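Long-range contacts in regulator of polyketide synthase expression (Bifidobacterium adolescentis, PDB 3ONQ), which probably regulates transcription through a C-terminal helix-turn-helix domain of the PucR type, although its precise function has not been established: residues E30-N35 with H138-T143; G60-A65 with E120-Y125; L147-A152 with D163-E168. One frame throughout, in Å; residues are numbered along the deposited sequence.

Contact 1: E30-N35 with H138-T143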
loop_
_atom_site.group_PDB
_atom_site.type_symbol
_atom_site.label_atom_id
_atom_site.label_comp_id
_atom_site.label_asym_id
_atom_site.label_seq_id
_atom_site.Cartn_x
_atom_site.Cartn_y
_atom_site.Cartn_z
ATOM N N GLU B 30 -10.530 17.324 -0.809
ATOM C CA GLU B 30 -9.484 17.429 0.203
ATOM C C GLU B 30 -8.870 16.082 0.543
ATOM O O GLU B 30 -7.666 16.004 0.784
ATOM C CB GLU B 30 -9.992 18.117 1.477
ATOM C CG GLU B 30 -10.329 19.582 1.285
ATOM C CD GLU B 30 -10.858 20.219 2.564
ATOM O OE1 GLU B 30 -10.670 19.617 3.649
ATOM O OE2 GLU B 30 -11.464 21.307 2.479
ATOM N N CYS B 31 -9.686 15.026 0.585
ATOM C CA CYS B 31 -9.138 13.711 0.869
ATOM C C CYS B 31 -8.127 13.333 -0.216
ATOM O O CYS B 31 -7.014 12.916 0.075
ATOM C CB CYS B 31 -10.237 12.653 0.969
ATOM S SG CYS B 31 -11.332 12.837 2.419
ATOM N N LEU B 32 -8.524 13.496 -1.467
ATOM C CA LEU B 32 -7.671 13.115 -2.577
ATOM C C LEU B 32 -6.389 13.936 -2.563
ATOM O O LEU B 32 -5.298 13.401 -2.741
ATOM C CB LEU B 32 -8.410 13.291 -3.906
ATOM C CG LEU B 32 -9.634 12.395 -4.114
ATOM C CD1 LEU B 32 -10.436 12.842 -5.321
ATOM C CD2 LEU B 32 -9.214 10.927 -4.237
ATOM N N LEU B 33 -6.523 15.242 -2.349
ATOM C CA LEU B 33 -5.361 16.125 -2.362
ATOM C C LEU B 33 -4.400 15.782 -1.221
ATOM O O LEU B 33 -3.191 16.004 -1.334
ATOM C CB LEU B 33 -5.801 17.592 -2.275
ATOM C CG LEU B 33 -4.844 18.640 -2.832
ATOM C CD1 LEU B 33 -4.381 18.230 -4.222
ATOM C CD2 LEU B 33 -5.522 20.005 -2.868
ATOM N N THR B 34 -4.932 15.233 -0.127
ATOM C CA THR B 34 -4.101 14.875 1.028
ATOM C C THR B 34 -3.689 13.399 1.042
ATOM O O THR B 34 -3.285 12.869 2.074
ATOM C CB THR B 34 -4.749 15.287 2.392
ATOM O OG1 THR B 34 -5.978 14.582 2.596
ATOM C CG2 THR B 34 -5.011 16.792 2.439
ATOM N N ASN B 35 -3.775 12.754 -0.119
ATOM C CA ASN B 35 -3.323 11.370 -0.300
ATOM C C ASN B 35 -4.131 10.301 0.440
ATOM O O ASN B 35 -3.606 9.240 0.776
ATOM C CB ASN B 35 -1.836 11.216 0.049
ATOM C CG ASN B 35 -1.256 9.895 -0.439
ATOM O OD1 ASN B 35 -1.617 9.404 -1.504
ATOM N ND2 ASN B 35 -0.370 9.307 0.354
ATOM N N HIS B 138 -3.445 10.809 -7.251
ATOM C CA HIS B 138 -2.213 11.050 -7.990
ATOM C C HIS B 138 -2.335 12.249 -8.947
ATOM O O HIS B 138 -1.472 13.129 -8.969
ATOM C CB HIS B 138 -1.824 9.787 -8.779
ATOM C CG HIS B 138 -0.454 9.845 -9.374
ATOM N ND1 HIS B 138 0.168 8.751 -9.936
ATOM C CD2 HIS B 138 0.425 10.877 -9.495
ATOM C CE1 HIS B 138 1.367 9.098 -10.369
ATOM N NE2 HIS B 138 1.545 10.385 -10.114
ATOM N N ALA B 139 -3.397 12.273 -9.747
ATOM C CA ALA B 139 -3.615 13.351 -10.712
ATOM C C ALA B 139 -3.712 14.708 -10.024
ATOM O O ALA B 139 -3.098 15.687 -10.448
ATOM C CB ALA B 139 -4.885 13.083 -11.552
ATOM N N LEU B 140 -4.495 14.779 -8.959
ATOM C CA LEU B 140 -4.629 16.037 -8.238
ATOM C C LEU B 140 -3.316 16.487 -7.574
ATOM O O LEU B 140 -2.982 17.667 -7.579
ATOM C CB LEU B 140 -5.761 15.957 -7.220
ATOM C CG LEU B 140 -7.152 15.988 -7.868
ATOM C CD1 LEU B 140 -8.263 15.622 -6.867
ATOM C CD2 LEU B 140 -7.403 17.366 -8.441
ATOM N N ARG B 141 -2.575 15.552 -7.000
ATOM C CA ARG B 141 -1.342 15.920 -6.331
ATOM C C ARG B 141 -0.231 16.321 -7.318
ATOM O O ARG B 141 0.444 17.324 -7.112
ATOM C CB ARG B 141 -0.895 14.825 -5.364
ATOM C CG ARG B 141 -1.753 14.788 -4.096
ATOM C CD ARG B 141 -1.330 13.692 -3.130
ATOM N NE ARG B 141 0.044 13.829 -2.650
ATOM C CZ ARG B 141 0.397 14.526 -1.572
ATOM N NH1 ARG B 141 -0.523 15.165 -0.862
ATOM N NH2 ARG B 141 1.671 14.585 -1.198
ATOM N N GLU B 142 -0.051 15.572 -8.399
ATOM C CA GLU B 142 0.974 15.971 -9.363
ATOM C C GLU B 142 0.626 17.330 -9.952
ATOM O O GLU B 142 1.520 18.121 -10.289
ATOM C CB GLU B 142 1.186 14.920 -10.461
ATOM C CG GLU B 142 -0.007 14.697 -11.398
ATOM C CD GLU B 142 0.119 13.381 -12.169
ATOM O OE1 GLU B 142 1.256 12.944 -12.439
ATOM O OE2 GLU B 142 -0.918 12.769 -12.491
ATOM N N THR B 143 -0.671 17.610 -10.059
ATOM C CA THR B 143 -1.126 18.907 -10.557
ATOM C C THR B 143 -0.797 20.003 -9.539
ATOM O O THR B 143 -0.203 21.028 -9.881
ATOM C CB THR B 143 -2.625 18.902 -10.887
ATOM O OG1 THR B 143 -2.868 17.998 -11.974
ATOM C CG2 THR B 143 -3.093 20.295 -11.294
#
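The guanidinium of R141 is met at its edge by the carbonyl of L33 and over one face by N35 CB. In that edge contact R141 NH1 donates to L33 O over 2.8 Å, with an N-H...O angle of 149° and the acceptor close to the guanidinium plane. The aliphatic part of the arginine lies against the same oxygen, R141 CG standing 3.3 Å from L33 O. A bend at chi3 (61°) turns NE out of the extended line of the chain, and beyond it NH1 comes back to the carbonyl. R141 NH2 has a further partner in a bound glycerol. The bonded carbonyl sits where helix 21-33 stops, and its ending is a Schellman motif: N35, with positive phi (68°), is the C-prime residue, N35 N bonds to L32 O at 3.1 Å, and the next backbone amide returns to C31 O. A positive group next to such a helix end would probably be stabilised by the partial negative charge of its carbonyls. An alanine in place of R141 would probably leave L33 O without its partner from helix 132-149 and open a gap beside N35 CB. Deeper in, leucines join the two helices. L32 and L140 cross obliquely, L140 CD1 resting 3.8 Å from L32 CB. L33 CG is anti to the backbone N, and its CD1 reaches across to lie 3.7 Å from L140 O and 4.0 Å from L140 CB. L32 also packs on L98 and L140 on L96, both of strand 94-100 of the central sheet.

Contact 2: G60-A65 with E120-Y125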
loop_
_atom_site.group_PDB
_atom_site.type_symbol
_atom_site.label_atom_id
_atom_site.label_comp_id
_atom_site.label_asym_id
_atom_site.label_seq_id
_atom_site.Cartn_x
_atom_site.Cartn_y
_atom_site.Cartn_z
ATOM N N GLY B 60 -5.277 22.210 -13.803
ATOM C CA GLY B 60 -5.193 23.193 -12.741
ATOM C C GLY B 60 -4.480 24.447 -13.203
ATOM O O GLY B 60 -3.618 24.396 -14.081
ATOM N N GLY B 61 -4.853 25.577 -12.610
ATOM C CA GLY B 61 -4.223 26.853 -12.887
ATOM C C GLY B 61 -4.955 27.924 -12.105
ATOM O O GLY B 61 -5.679 27.617 -11.162
ATOM N N VAL B 62 -4.773 29.182 -12.493
ATOM C CA VAL B 62 -5.419 30.283 -11.792
ATOM C C VAL B 62 -6.588 30.793 -12.623
ATOM O O VAL B 62 -6.429 31.039 -13.810
ATOM C CB VAL B 62 -4.429 31.429 -11.559
ATOM C CG1 VAL B 62 -5.121 32.619 -10.884
ATOM C CG2 VAL B 62 -3.227 30.943 -10.747
ATOM N N PRO B 63 -7.765 30.967 -12.001
ATOM C CA PRO B 63 -8.934 31.371 -12.795
ATOM C C PRO B 63 -8.724 32.690 -13.531
ATOM O O PRO B 63 -8.031 33.569 -13.038
ATOM C CB PRO B 63 -10.072 31.480 -11.767
ATOM C CG PRO B 63 -9.435 31.308 -10.420
ATOM C CD PRO B 63 -8.111 30.646 -10.607
ATOM N N SER B 64 -9.308 32.796 -14.719
ATOM C CA SER B 64 -9.129 33.955 -15.582
ATOM C C SER B 64 -9.748 35.213 -14.978
ATOM O O SER B 64 -9.159 36.292 -15.027
ATOM C CB SER B 64 -9.756 33.680 -16.948
ATOM O OG SER B 64 -9.160 34.491 -17.942
ATOM N N ALA B 65 -10.944 35.068 -14.420
ATOM C CA ALA B 65 -11.653 36.190 -13.821
ATOM C C ALA B 65 -12.056 35.872 -12.392
ATOM O O ALA B 65 -11.826 36.671 -11.484
ATOM C CB ALA B 65 -12.884 36.555 -14.650
ATOM N N GLU B 120 -4.049 33.759 -18.468
ATOM C CA GLU B 120 -2.934 33.621 -19.392
ATOM C C GLU B 120 -1.622 34.015 -18.725
ATOM O O GLU B 120 -0.543 33.714 -19.238
ATOM C CB GLU B 120 -3.158 34.506 -20.630
ATOM C CG GLU B 120 -4.375 34.139 -21.479
ATOM C CD GLU B 120 -4.107 32.981 -22.431
ATOM O OE1 GLU B 120 -2.982 32.901 -22.976
ATOM O OE2 GLU B 120 -5.020 32.149 -22.631
ATOM N N ASP B 121 -1.714 34.698 -17.588
ATOM C CA ASP B 121 -0.528 35.249 -16.921
ATOM C C ASP B 121 -0.006 34.311 -15.844
ATOM O O ASP B 121 0.958 34.629 -15.149
ATOM C CB ASP B 121 -0.840 36.606 -16.279
ATOM C CG ASP B 121 -1.273 37.654 -17.293
ATOM O OD1 ASP B 121 -0.653 37.739 -18.375
ATOM O OD2 ASP B 121 -2.237 38.396 -16.999
ATOM N N GLU B 122 -0.662 33.163 -15.700
ATOM C CA GLU B 122 -0.295 32.182 -14.690
ATOM C C GLU B 122 -0.150 30.794 -15.322
ATOM O O GLU B 122 -0.743 30.507 -16.356
ATOM C CB GLU B 122 -1.347 32.140 -13.575
ATOM C CG GLU B 122 -1.698 33.506 -12.978
ATOM C CD GLU B 122 -0.508 34.186 -12.311
ATOM O OE1 GLU B 122 0.455 33.481 -11.929
ATOM O OE2 GLU B 122 -0.541 35.431 -12.168
ATOM N N PRO B 123 0.651 29.929 -14.699
ATOM C CA PRO B 123 0.842 28.566 -15.195
ATOM C C PRO B 123 -0.454 27.764 -15.223
ATOM O O PRO B 123 -1.389 28.020 -14.462
ATOM C CB PRO B 123 1.812 27.968 -14.173
ATOM C CG PRO B 123 2.570 29.155 -13.670
ATOM C CD PRO B 123 1.533 30.227 -13.559
ATOM N N LEU B 124 -0.491 26.800 -16.132
ATOM C CA LEU B 124 -1.608 25.904 -16.316
ATOM C C LEU B 124 -0.981 24.521 -16.460
ATOM O O LEU B 124 0.020 24.371 -17.168
ATOM C CB LEU B 124 -2.349 26.291 -17.597
ATOM C CG LEU B 124 -3.480 25.414 -18.112
ATOM C CD1 LEU B 124 -4.681 25.511 -17.185
ATOM C CD2 LEU B 124 -3.869 25.819 -19.523
ATOM N N TYR B 125 -1.540 23.517 -15.787
ATOM C CA TYR B 125 -0.999 22.157 -15.865
ATOM C C TYR B 125 -2.064 21.116 -16.219
ATOM O O TYR B 125 -3.163 21.133 -15.664
ATOM C CB TYR B 125 -0.323 21.771 -14.546
ATOM C CG TYR B 125 0.240 20.364 -14.544
ATOM C CD1 TYR B 125 1.521 20.118 -14.999
ATOM C CD2 TYR B 125 -0.528 19.274 -14.113
ATOM C CE1 TYR B 125 2.048 18.828 -15.009
ATOM C CE2 TYR B 125 0.002 17.973 -14.112
ATOM C CZ TYR B 125 1.293 17.764 -14.567
ATOM O OH TYR B 125 1.848 16.505 -14.593
HETATM O O HOH W 1 -3.455 29.659 -15.112
HETATM O O HOH W 2 -6.471 35.810 -19.037
#
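G60 meets Y125 in an antiparallel hydrogen-bonded pair, which joins strands 55-61 and 124-131, neighbours in the mixed sheet of the chain; the short touching parts, 60-62 and 122-125, run 174° apart. G60 N donates to Y125 O at 3.0 Å, and Y125 N returns a nearly straight bond (166°) to G60 O at 2.8 Å. G60 O is also approached by L124 CA, at 3.4 Å in a CA-H...O contact, and by the methyl L124 CD1. At G61 the backbones come close, G61 CA lying 3.4 Å from P123 O; a beta carbon on this residue would collide with that carbonyl. V62 is where direct pairing gives way to water. V62 N donates to a water at 3.0 Å, and the same water is 2.7 Å from P123 O, to which it probably donates. The valine side chain meets the aliphatic part of E122, V62 CG2 being 3.6 Å from E122 CB, while the bend of the glutamate at chi2 (-62°) turns CD away. Further on, S64 OG and E120 N share a second water, which accepts from the amide. The chemistry thus changes along the pair: two direct bonds fix the register inside the sheet, and beyond them water bridges V62 N to P123 O, and the S64 hydroxyl to E120 N, groups that do not bond directly.

Contact 3: L147-A152 with D163-E168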
loop_
_atom_site.group_PDB
_atom_site.type_symbol
_atom_site.label_atom_id
_atom_site.label_comp_id
_atom_site.label_asym_id
_atom_site.label_seq_id
_atom_site.Cartn_x
_atom_site.Cartn_y
_atom_site.Cartn_z
ATOM N N LEU B 147 2.069 23.012 -10.193
ATOM C CA LEU B 147 1.706 24.422 -10.175
ATOM C C LEU B 147 2.566 25.167 -9.162
ATOM O O LEU B 147 2.984 26.280 -9.425
ATOM C CB LEU B 147 0.213 24.606 -9.868
ATOM C CG LEU B 147 -0.751 24.157 -10.984
ATOM C CD1 LEU B 147 -2.211 24.096 -10.488
ATOM C CD2 LEU B 147 -0.660 25.055 -12.230
ATOM N N GLN B 148 2.833 24.553 -8.010
ATOM C CA GLN B 148 3.722 25.155 -7.012
ATOM C C GLN B 148 5.180 25.234 -7.503
ATOM O O GLN B 148 5.935 26.105 -7.094
ATOM C CB GLN B 148 3.658 24.379 -5.691
ATOM C CG GLN B 148 2.312 24.478 -4.978
ATOM C CD GLN B 148 2.327 23.851 -3.596
ATOM O OE1 GLN B 148 2.829 22.739 -3.410
ATOM N NE2 GLN B 148 1.776 24.567 -2.611
ATOM N N ALA B 149 5.563 24.311 -8.374
ATOM C CA ALA B 149 6.927 24.230 -8.894
ATOM C C ALA B 149 7.164 25.186 -10.078
ATOM O O ALA B 149 8.280 25.655 -10.302
ATOM C CB ALA B 149 7.228 22.776 -9.311
ATOM N N ALA B 150 6.104 25.479 -10.819
ATOM C CA ALA B 150 6.189 26.251 -12.060
ATOM C C ALA B 150 7.026 27.535 -11.998
ATOM O O ALA B 150 7.690 27.872 -12.964
ATOM C CB ALA B 150 4.792 26.557 -12.596
ATOM N N PRO B 151 6.991 28.263 -10.873
ATOM C CA PRO B 151 7.761 29.513 -10.877
ATOM C C PRO B 151 9.257 29.311 -11.086
ATOM O O PRO B 151 9.959 30.259 -11.427
ATOM C CB PRO B 151 7.483 30.104 -9.489
ATOM C CG PRO B 151 6.088 29.582 -9.157
ATOM C CD PRO B 151 6.104 28.160 -9.696
ATOM N N ALA B 152 9.744 28.094 -10.889
ATOM C CA ALA B 152 11.160 27.836 -11.056
ATOM C C ALA B 152 11.529 27.822 -12.538
ATOM O O ALA B 152 12.696 27.872 -12.873
ATOM C CB ALA B 152 11.549 26.515 -10.408
ATOM N N ASP B 163 5.812 15.235 -16.893
ATOM C CA ASP B 163 7.015 15.193 -16.089
ATOM C C ASP B 163 7.913 16.416 -16.247
ATOM O O ASP B 163 9.095 16.347 -15.988
ATOM C CB ASP B 163 7.798 13.914 -16.381
ATOM C CG ASP B 163 8.265 13.820 -17.823
ATOM O OD1 ASP B 163 9.244 13.105 -18.073
ATOM O OD2 ASP B 163 7.661 14.444 -18.698
ATOM N N GLU B 164 7.344 17.524 -16.693
ATOM C CA GLU B 164 8.103 18.745 -16.944
ATOM C C GLU B 164 8.818 19.322 -15.723
ATOM O O GLU B 164 9.852 19.941 -15.858
ATOM C CB GLU B 164 7.210 19.815 -17.556
ATOM C CG GLU B 164 7.226 19.853 -19.055
ATOM C CD GLU B 164 6.469 21.035 -19.612
ATOM O OE1 GLU B 164 5.245 20.932 -19.741
ATOM O OE2 GLU B 164 7.100 22.067 -19.917
ATOM N N LEU B 165 8.235 19.162 -14.544
ATOM C CA LEU B 165 8.779 19.733 -13.314
ATOM C C LEU B 165 9.314 18.763 -12.246
ATOM O O LEU B 165 9.230 19.047 -11.067
ATOM C CB LEU B 165 7.765 20.690 -12.703
ATOM C CG LEU B 165 7.654 21.975 -13.510
ATOM C CD1 LEU B 165 6.275 22.532 -13.448
ATOM C CD2 LEU B 165 8.664 22.980 -13.033
ATOM N N LEU B 166 9.828 17.613 -12.658
ATOM C CA LEU B 166 10.215 16.570 -11.704
ATOM C C LEU B 166 11.143 17.050 -10.587
ATOM O O LEU B 166 10.852 16.857 -9.403
ATOM C CB LEU B 166 10.827 15.360 -12.424
ATOM C CG LEU B 166 9.831 14.470 -13.159
ATOM C CD1 LEU B 166 10.513 13.263 -13.778
ATOM C CD2 LEU B 166 8.772 14.027 -12.176
ATOM N N PRO B 167 12.275 17.667 -10.953
ATOM C CA PRO B 167 13.191 18.007 -9.858
ATOM C C PRO B 167 12.610 19.036 -8.883
ATOM O O PRO B 167 12.741 18.865 -7.665
ATOM C CB PRO B 167 14.457 18.525 -10.573
ATOM C CG PRO B 167 14.087 18.697 -12.023
ATOM C CD PRO B 167 12.817 17.949 -12.295
ATOM N N GLU B 168 11.979 20.086 -9.393
ATOM C CA GLU B 168 11.381 21.079 -8.506
ATOM C C GLU B 168 10.289 20.443 -7.624
ATOM O O GLU B 168 10.171 20.757 -6.432
ATOM C CB GLU B 168 10.820 22.255 -9.306
ATOM C CG GLU B 168 11.880 23.069 -10.026
ATOM C CD GLU B 168 12.386 22.415 -11.308
ATOM O OE1 GLU B 168 11.808 21.404 -11.766
ATOM O OE2 GLU B 168 13.366 22.934 -11.861
#
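A149 O, which accepts from A152 N at 2.9 Å, is also touched from across the contact by a methyl, L165 CD2, at 3.8 Å. No hydrogen bond links the two segments; instead three alanines, A149, A150 and A152, meet the side chains of L165 and E168. L165, at the N-cap position of helix 166-172 and third in a type I turn from D163 to L166, divides its two methyls between A149 and A150. Its CD2 lies 4.0 Å from A149 CB, whereas L165 CD1 comes within 4.0 Å of A150 N. E168, in the first turn of the helix, uses only its aliphatic carbons here: E168 CB stands 3.6 Å from A149 CB, and E168 CG is 3.5 Å from A152 CB. With chi2 at 78° the glutamate chain bends, carrying CD off the extended line. The carboxylate forms a salt bridge with R245, which also donates to E164 O and belongs to the PucR helix-turn-helix region. Helix 166-172 thus lies between the end of helix 132-149 and helix 244-261. M259 of the second subunit packs on A149 and E168, and A255 of that subunit on A152, so the alanine surface also contributes to the assembly. The small A149 side chain probably helps A149 CA and E168 CA to lie 5.5 Å apart; the division of E168 into an apolar stem and a paired carboxylate suggests that its charge is balanced by R245, while the stem packs on the alanines.

Helix 132-149 ties the three contacts together: its middle supplies contact 1 and its end contact 3, their centres 16 Å apart. It follows strand 124-131 directly, so contact 2 lies next to both, with centres 18 Å from contact 1 and 15 Å from contact 3. T143 OG1 packs 3.4 Å from Y125 CD2, joining contacts 1 and 2. Toward contact 3, L147 CD2 lies 3.6 Å from G60 O, and P123 CG 3.6 Å from A150 CB. A bound glycerol, probably from the crystallisation liquor, lies about 3 Å from the R141 side chain, and glycerol is also found about 4 Å from that of E168 (nearest atoms).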